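Local coordinates for protein Pre-mRNA-splicing factor SAD1 (Saccharomyces cerevisiae, PDB 4MSX) that promotes the assembly of newly synthesized U4 snRNA into the U4/U6 snRNP and is required for pre-mRNA splicing, although its ubiquitin-protease fold is catalytically inactive, at residues A[73-77]-A[151-155]; A[183-187]-A[453-458]; A[209-215]-A[231-235]. One frame throughout, in Å; residues are numbered along the deposited sequence. Where two conformers were deposited one is given.

Contact 1 of 3, residues A[73-77]-A[151-155]; sequences KLDFD and IKFAA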
# COMPACT_ATOMS: atom_id res chain seq x y z
N LYS A 73 -8.75 23.10 -2.15
CA LYS A 73 -10.04 22.45 -2.22
C LYS A 73 -9.95 21.23 -3.12
O LYS A 73 -10.93 20.53 -3.31
CB LYS A 73 -11.10 23.44 -2.75
CG LYS A 73 -11.50 24.42 -1.63
CD LYS A 73 -12.69 25.27 -2.00
CE LYS A 73 -12.89 26.39 -0.99
NZ LYS A 73 -12.79 25.89 0.41
N LEU A 74 -8.78 20.98 -3.71
CA LEU A 74 -8.71 19.95 -4.76
C LEU A 74 -8.26 18.60 -4.16
O LEU A 74 -7.13 18.47 -3.66
CB LEU A 74 -7.70 20.37 -5.83
CG LEU A 74 -8.04 21.77 -6.38
CD1 LEU A 74 -7.04 22.09 -7.48
CD2 LEU A 74 -9.52 21.76 -6.90
N ASP A 75 -9.11 17.59 -4.28
CA ASP A 75 -8.75 16.20 -3.80
C ASP A 75 -9.04 15.26 -4.95
O ASP A 75 -10.16 15.22 -5.47
CB ASP A 75 -9.59 15.81 -2.58
CG ASP A 75 -9.16 14.46 -1.97
OD1 ASP A 75 -8.91 13.49 -2.73
OD2 ASP A 75 -9.03 14.37 -0.72
N PHE A 76 -8.01 14.58 -5.45
CA PHE A 76 -8.19 13.69 -6.58
C PHE A 76 -8.26 12.19 -6.18
O PHE A 76 -8.20 11.29 -7.01
CB PHE A 76 -7.04 13.93 -7.54
CG PHE A 76 -7.09 15.32 -8.15
CD1 PHE A 76 -8.13 15.65 -9.02
CD2 PHE A 76 -6.15 16.28 -7.82
CE1 PHE A 76 -8.20 16.95 -9.60
CE2 PHE A 76 -6.19 17.58 -8.36
CZ PHE A 76 -7.21 17.91 -9.27
N ASP A 77 -8.41 11.94 -4.90
CA ASP A 77 -8.57 10.57 -4.44
C ASP A 77 -10.04 10.11 -4.44
O ASP A 77 -10.33 8.96 -4.13
CB ASP A 77 -8.03 10.46 -3.00
CG ASP A 77 -6.55 10.71 -2.92
OD1 ASP A 77 -5.92 10.76 -3.99
OD2 ASP A 77 -6.04 10.91 -1.81
N ILE A 151 -1.24 21.23 -10.36
CA ILE A 151 -2.54 20.54 -10.27
C ILE A 151 -2.57 19.27 -11.06
O ILE A 151 -3.06 18.24 -10.58
CB ILE A 151 -3.72 21.49 -10.75
CG1 ILE A 151 -3.92 22.57 -9.70
CG2 ILE A 151 -5.01 20.69 -10.95
CD1 ILE A 151 -4.76 23.79 -10.27
N LYS A 152 -1.94 19.28 -12.23
CA LYS A 152 -1.92 18.08 -13.04
C LYS A 152 -1.07 17.01 -12.29
O LYS A 152 -1.35 15.80 -12.35
CB LYS A 152 -1.25 18.37 -14.38
CG LYS A 152 -1.37 17.24 -15.39
CD LYS A 152 -0.79 17.70 -16.72
CE LYS A 152 -0.78 16.61 -17.76
NZ LYS A 152 -0.28 17.12 -19.08
N PHE A 153 -0.04 17.46 -11.58
CA PHE A 153 0.81 16.51 -10.84
C PHE A 153 0.03 15.89 -9.64
O PHE A 153 0.22 14.70 -9.30
CB PHE A 153 2.01 17.23 -10.32
CG PHE A 153 3.09 16.30 -9.79
CD1 PHE A 153 2.99 15.75 -8.52
CD2 PHE A 153 4.21 16.02 -10.57
CE1 PHE A 153 4.01 14.92 -8.01
CE2 PHE A 153 5.25 15.18 -10.06
CZ PHE A 153 5.14 14.65 -8.79
N ALA A 154 -0.84 16.68 -9.00
CA ALA A 154 -1.67 16.18 -7.90
C ALA A 154 -2.62 15.08 -8.39
O ALA A 154 -2.95 14.14 -7.63
CB ALA A 154 -2.50 17.34 -7.24
N ALA A 155 -3.09 15.21 -9.64
CA ALA A 155 -3.97 14.21 -10.24
C ALA A 155 -3.22 12.96 -10.75
O ALA A 155 -3.78 11.85 -10.77
CB ALA A 155 -4.79 14.83 -11.41
O HOH W 1 -6.03 11.06 -9.51
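The ring of Phe76 lies against the last turn of helix 146-155 and overlaps Ala154 and Ala155. The methyl CB of Ala155 stands over one face, 4.0 Å from the ring centroid and 10° off the normal, a CH-pi contact close to the middle of the ring. The ring carbon CD2 of Phe76 comes 3.8 Å from CB of Ala154, while its far corner, CZ, reaches the CG2 branch of Ile151 at 3.9 Å. Phe76 is therefore touched by residues one turn apart on the helix. CG of Phe76 is anti to its own carbonyl carbon (chi1 -66°), which carries the ring from the loop toward the helix. Two alanines suit this place because their short side chains let a flat ring settle close to the helix backbone.

Leu74, two residues earlier, adds a smaller apolar contact: its CD1 meets CG1 of Ile151 at 3.9 Å, the two branched side chains crossing at about a right angle. Asp75, between Leu74 and Phe76 in the loop, points away from the helix and serves the loop, its OD1 accepting the backbone N of Asp77 at 2.7 Å in an Asx turn. No direct hydrogen bond joins the segments, but a water donates to Ala155 O at 2.7 Å and only weakly to Phe76 O.

Both segments fall within the predicted, degenerate UBP-type zinc finger, and the side chain of Leu74 is about 8 Å from the zinc ion. The loop precedes strand 91-94 and is packed on the C-terminal end of helix 146-155. Beyond it, Asp75 forms a salt bridge with Lys241 and Asp77 one with Lys233 at the end of helix 222-234, so this corner of the finger is tied to the USP domain.

Contact 2 of 3, residues A[183-187]-A[453-458]; sequences FIGFT and IEIDGI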
# COMPACT_ATOMS: atom_id res chain seq x y z
N PHE A 183 6.34 7.78 2.97
CA PHE A 183 6.06 7.31 4.34
C PHE A 183 4.86 8.07 4.92
O PHE A 183 4.98 8.78 5.92
CB PHE A 183 7.32 7.51 5.23
CG PHE A 183 8.44 6.60 4.84
CD1 PHE A 183 9.20 6.86 3.68
CD2 PHE A 183 8.73 5.49 5.61
CE1 PHE A 183 10.23 6.04 3.29
CE2 PHE A 183 9.74 4.65 5.26
CZ PHE A 183 10.52 4.93 4.06
N ILE A 184 3.71 7.96 4.26
CA ILE A 184 2.55 8.74 4.63
C ILE A 184 1.39 7.80 5.00
O ILE A 184 1.41 6.62 4.64
CB ILE A 184 2.09 9.67 3.50
CG1 ILE A 184 1.73 8.86 2.25
CG2 ILE A 184 3.17 10.70 3.16
CD1 ILE A 184 1.19 9.71 1.14
N GLY A 185 0.41 8.36 5.70
CA GLY A 185 -0.76 7.64 6.12
C GLY A 185 -1.99 7.97 5.27
O GLY A 185 -1.92 8.65 4.19
N PHE A 186 -3.11 7.45 5.78
CA PHE A 186 -4.32 7.32 4.99
C PHE A 186 -5.50 7.60 5.91
O PHE A 186 -5.48 7.21 7.10
CB PHE A 186 -4.50 5.90 4.44
CG PHE A 186 -3.43 5.44 3.47
CD1 PHE A 186 -2.24 4.91 3.95
CD2 PHE A 186 -3.64 5.51 2.09
CE1 PHE A 186 -1.23 4.49 3.10
CE2 PHE A 186 -2.63 5.08 1.19
CZ PHE A 186 -1.43 4.55 1.72
N THR A 187 -6.53 8.24 5.35
CA THR A 187 -7.78 8.41 6.09
C THR A 187 -8.59 7.10 6.12
O THR A 187 -8.38 6.18 5.31
CB THR A 187 -8.58 9.59 5.47
OG1 THR A 187 -8.62 9.44 4.04
CG2 THR A 187 -7.86 10.92 5.77
N ILE A 453 9.57 4.36 10.63
CA ILE A 453 8.42 5.25 10.73
C ILE A 453 7.20 4.37 10.86
O ILE A 453 6.97 3.51 10.00
CB ILE A 453 8.27 6.08 9.44
CG1 ILE A 453 9.53 6.89 9.13
CG2 ILE A 453 7.05 6.98 9.55
CD1 ILE A 453 9.91 7.87 10.21
N GLU A 454 6.41 4.62 11.90
CA GLU A 454 5.18 3.87 12.13
C GLU A 454 3.98 4.67 11.62
O GLU A 454 3.74 5.79 12.05
CB GLU A 454 4.99 3.60 13.62
CG GLU A 454 3.64 2.98 13.98
CD GLU A 454 3.53 2.71 15.50
OE1 GLU A 454 4.29 1.86 16.01
OE2 GLU A 454 2.72 3.36 16.17
N ILE A 455 3.21 4.07 10.73
CA ILE A 455 2.07 4.77 10.13
C ILE A 455 0.81 4.15 10.72
O ILE A 455 0.52 2.99 10.48
CB ILE A 455 2.14 4.66 8.63
CG1 ILE A 455 3.49 5.26 8.20
CG2 ILE A 455 0.93 5.37 7.99
CD1 ILE A 455 4.01 4.85 6.86
N ASP A 456 0.08 4.93 11.49
CA ASP A 456 -1.16 4.45 12.15
C ASP A 456 -2.28 5.42 11.73
O ASP A 456 -2.34 6.55 12.21
CB ASP A 456 -0.93 4.40 13.68
CG ASP A 456 -2.19 4.02 14.48
OD1 ASP A 456 -3.27 3.75 13.88
OD2 ASP A 456 -2.08 3.99 15.73
N GLY A 457 -3.11 5.05 10.77
CA GLY A 457 -4.08 6.03 10.24
C GLY A 457 -3.31 7.15 9.56
O GLY A 457 -2.40 6.87 8.77
N ILE A 458 -3.62 8.42 9.82
CA ILE A 458 -2.84 9.49 9.19
C ILE A 458 -1.61 9.89 10.01
O ILE A 458 -0.82 10.70 9.53
CB ILE A 458 -3.67 10.77 8.90
CG1 ILE A 458 -4.20 11.39 10.20
CG2 ILE A 458 -4.84 10.45 8.04
CD1 ILE A 458 -4.59 12.85 10.02
O HOH W 2 0.70 11.13 6.73
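Ile455 meets the backbone of the 183-187 segment with both of its branches. A chi1 of -58° leaves CG2 anti to the backbone N and turned at Gly185, whose CA is 3.4 Å from Ile455 CG2, while CG1 carries CD1 across to Phe183, where Ile455 CD1 lies 3.9 Å from Phe183 C. CG2 of Ile455 is also 3.6 Å from Ile184 O, which the contact buries and which has no hydrogen-bond partner in the model. Gly185 suits this place because a CB there would clash with Gly457 O and the CA of Ile458. With an alanine in place of Ile455, the space beside Gly185 CA and the Phe183 carbonyl is likely to be left unfilled.

Phe183 brings its ring carbon CD2 to CG1 of Ile453 at 3.9 Å, and the two side chains cross at about a right angle. At the other end Ile458 lays CG2 against Phe186 O at 3.4 Å and near the methyl of Thr187.

One direct hydrogen bond joins the segments: Phe186 N to Gly457 O, 3.1 Å, with the donor well above the carbonyl plane. Gly457 has a positive phi (65°), readily adopted by glycine, and with Ile458 forms the turn from strand 451-456 into strand 459-463. A water also links Gly185 N to Ile458 O.

Strand 185-186 runs parallel to strand 243-244. Strand 451-456 lies between strands 438-446 and 459-463 of the large mixed sheet, so the contact joins that sheet to the small parallel pair.

Contact 3 of 3, residues A[209-215]-A[231-235]; sequences RDHFLLN and VKKIW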
# COMPACT_ATOMS: atom_id res chain seq x y z
N ARG A 209 8.04 -0.79 -6.90
CA ARG A 209 7.73 0.63 -6.81
C ARG A 209 8.26 1.34 -8.06
O ARG A 209 7.54 2.11 -8.75
CB ARG A 209 8.41 1.28 -5.61
CG ARG A 209 8.17 2.80 -5.53
CD ARG A 209 9.14 3.43 -4.56
NE ARG A 209 10.48 3.49 -5.20
CZ ARG A 209 11.54 4.07 -4.65
NH1 ARG A 209 11.42 4.64 -3.46
NH2 ARG A 209 12.74 4.08 -5.28
N ASP A 210 9.54 1.09 -8.37
CA ASP A 210 10.16 1.82 -9.51
C ASP A 210 9.40 1.57 -10.81
O ASP A 210 9.18 2.49 -11.63
CB ASP A 210 11.63 1.44 -9.67
CG ASP A 210 12.51 2.07 -8.61
OD1 ASP A 210 11.93 2.69 -7.68
OD2 ASP A 210 13.77 1.95 -8.70
N HIS A 211 8.98 0.33 -11.01
CA HIS A 211 8.25 0.01 -12.23
C HIS A 211 6.93 0.81 -12.30
O HIS A 211 6.52 1.32 -13.38
CB HIS A 211 7.94 -1.48 -12.32
CG HIS A 211 7.37 -1.89 -13.64
ND1 HIS A 211 8.18 -2.13 -14.74
CD2 HIS A 211 6.10 -2.10 -14.05
CE1 HIS A 211 7.42 -2.44 -15.78
NE2 HIS A 211 6.15 -2.42 -15.38
N PHE A 212 6.23 0.90 -11.16
CA PHE A 212 4.95 1.66 -11.14
C PHE A 212 5.18 3.16 -11.34
O PHE A 212 4.36 3.84 -11.99
CB PHE A 212 4.23 1.49 -9.78
CG PHE A 212 3.37 0.25 -9.68
CD1 PHE A 212 2.34 0.04 -10.57
CD2 PHE A 212 3.59 -0.68 -8.68
CE1 PHE A 212 1.49 -1.09 -10.44
CE2 PHE A 212 2.77 -1.83 -8.55
CZ PHE A 212 1.73 -2.03 -9.44
N LEU A 213 6.23 3.70 -10.71
CA LEU A 213 6.44 5.17 -10.76
C LEU A 213 6.87 5.63 -12.16
O LEU A 213 6.51 6.71 -12.57
CB LEU A 213 7.52 5.64 -9.80
CG LEU A 213 7.26 5.34 -8.31
CD1 LEU A 213 8.32 5.97 -7.41
CD2 LEU A 213 5.82 5.83 -7.92
N LEU A 214 7.64 4.81 -12.88
CA LEU A 214 8.29 5.29 -14.14
C LEU A 214 7.56 4.88 -15.40
O LEU A 214 7.93 5.31 -16.50
CB LEU A 214 9.76 4.80 -14.24
CG LEU A 214 10.64 5.34 -13.11
CD1 LEU A 214 12.05 4.66 -13.05
CD2 LEU A 214 10.82 6.82 -13.27
N ASN A 215 6.56 4.02 -15.28
CA ASN A 215 5.78 3.61 -16.44
C ASN A 215 4.34 4.06 -16.40
O ASN A 215 3.86 4.48 -15.36
CB ASN A 215 5.87 2.11 -16.58
CG ASN A 215 7.31 1.68 -16.80
OD1 ASN A 215 7.79 1.70 -17.93
ND2 ASN A 215 8.02 1.40 -15.72
N VAL A 231 0.13 4.01 -6.15
CA VAL A 231 1.59 3.89 -5.83
C VAL A 231 2.27 5.22 -6.18
O VAL A 231 3.06 5.73 -5.40
CB VAL A 231 2.25 2.70 -6.58
CG1 VAL A 231 3.79 2.71 -6.35
CG2 VAL A 231 1.61 1.37 -6.14
N LYS A 232 1.90 5.81 -7.32
CA LYS A 232 2.46 7.13 -7.67
C LYS A 232 2.13 8.22 -6.66
O LYS A 232 2.98 9.10 -6.36
CB LYS A 232 1.99 7.57 -9.06
CG LYS A 232 2.56 6.67 -10.19
CD LYS A 232 1.75 7.01 -11.49
CE LYS A 232 2.00 6.07 -12.64
NZ LYS A 232 3.33 6.27 -13.13
N LYS A 233 0.92 8.20 -6.09
CA LYS A 233 0.60 9.19 -5.07
C LYS A 233 1.29 8.91 -3.78
O LYS A 233 1.65 9.85 -3.06
CB LYS A 233 -0.95 9.22 -4.81
CG LYS A 233 -1.68 9.85 -6.02
CD LYS A 233 -3.23 9.69 -5.89
CE LYS A 233 -3.92 10.52 -7.01
NZ LYS A 233 -5.46 10.25 -6.91
N ILE A 234 1.42 7.61 -3.41
CA ILE A 234 2.08 7.29 -2.13
C ILE A 234 3.48 7.93 -2.07
O ILE A 234 3.95 8.36 -0.99
CB ILE A 234 2.15 5.76 -1.96
CG1 ILE A 234 0.73 5.27 -1.52
CG2 ILE A 234 3.28 5.33 -0.96
CD1 ILE A 234 0.60 3.73 -1.66
N TRP A 235 4.13 8.00 -3.23
CA TRP A 235 5.51 8.53 -3.28
C TRP A 235 5.57 10.04 -3.62
O TRP A 235 6.66 10.61 -3.72
CB TRP A 235 6.38 7.71 -4.26
CG TRP A 235 6.77 6.43 -3.54
CD1 TRP A 235 6.15 5.20 -3.61
CD2 TRP A 235 7.81 6.32 -2.59
NE1 TRP A 235 6.80 4.30 -2.74
CE2 TRP A 235 7.80 4.98 -2.09
CE3 TRP A 235 8.77 7.22 -2.10
CZ2 TRP A 235 8.75 4.53 -1.12
CZ3 TRP A 235 9.68 6.79 -1.14
CH2 TRP A 235 9.68 5.45 -0.67
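One face of the Trp235 indole receives the bent chain of Arg209. CD sits over the five-membered ring, 3.3 Å from its centroid; CZ is 4.5 Å from the six-membered ring's centroid in a cation-pi contact, and NH1 of Arg209 comes 3.4 Å from CH2 of Trp235. The guanidinium stands on edge, its plane 86° from the indole's, turned there by the bend at chi3 (75°). At another edge NE and NH2 both hold OD1 of Asp210 in the guanidinium plane, a grip likely to limit rotation of the group. The Phe212 ring has CG2 of Val231 over one face, 4.2 Å from its centroid.

Lys232 reaches past the end of helix 206-214, where carbonyls lack helical partners: its NZ donates to Phe212 O and to Asn215 O, each at 2.9 Å, and weakly to Leu213 O. A long, flexible amine suits this place, since one group can serve several carbonyls. Leu213 sets CD2 against CA of Lys232 (3.6 Å) and CD1 near CB of Trp235.

Trp235 NE1 bonds Ser203 O, at the end of helix 189-203. These contacts pack helices 206-214 and 222-234 together, with helix 161-165 against Leu213 and helix 282-292 against Phe212.

Contact 3 is a buried helix-to-helix contact, whereas contacts 1 and 2 are only partly buried. Contact 1, in the predicted zinc finger, sets a loop on a helix through apolar packing; contact 2 sets a short strand and its loop on a sheet strand and the turn after it, by apolar packing, one backbone bond and glycines; contact 3 adds a cation-pi contact and lysine-to-carbonyl bonds. Contact 3 lies inside the chain loop that contact 2 closes, and the two touch where Ile184 and Phe186 meet Ile234 and where Phe183 meets Trp235. Helix 222-234 is the shared element, bordering contact 1 as well through the ion pair at Lys233. Contacts 1 and 2 do not touch, their nearest atoms lying about 7 Å apart.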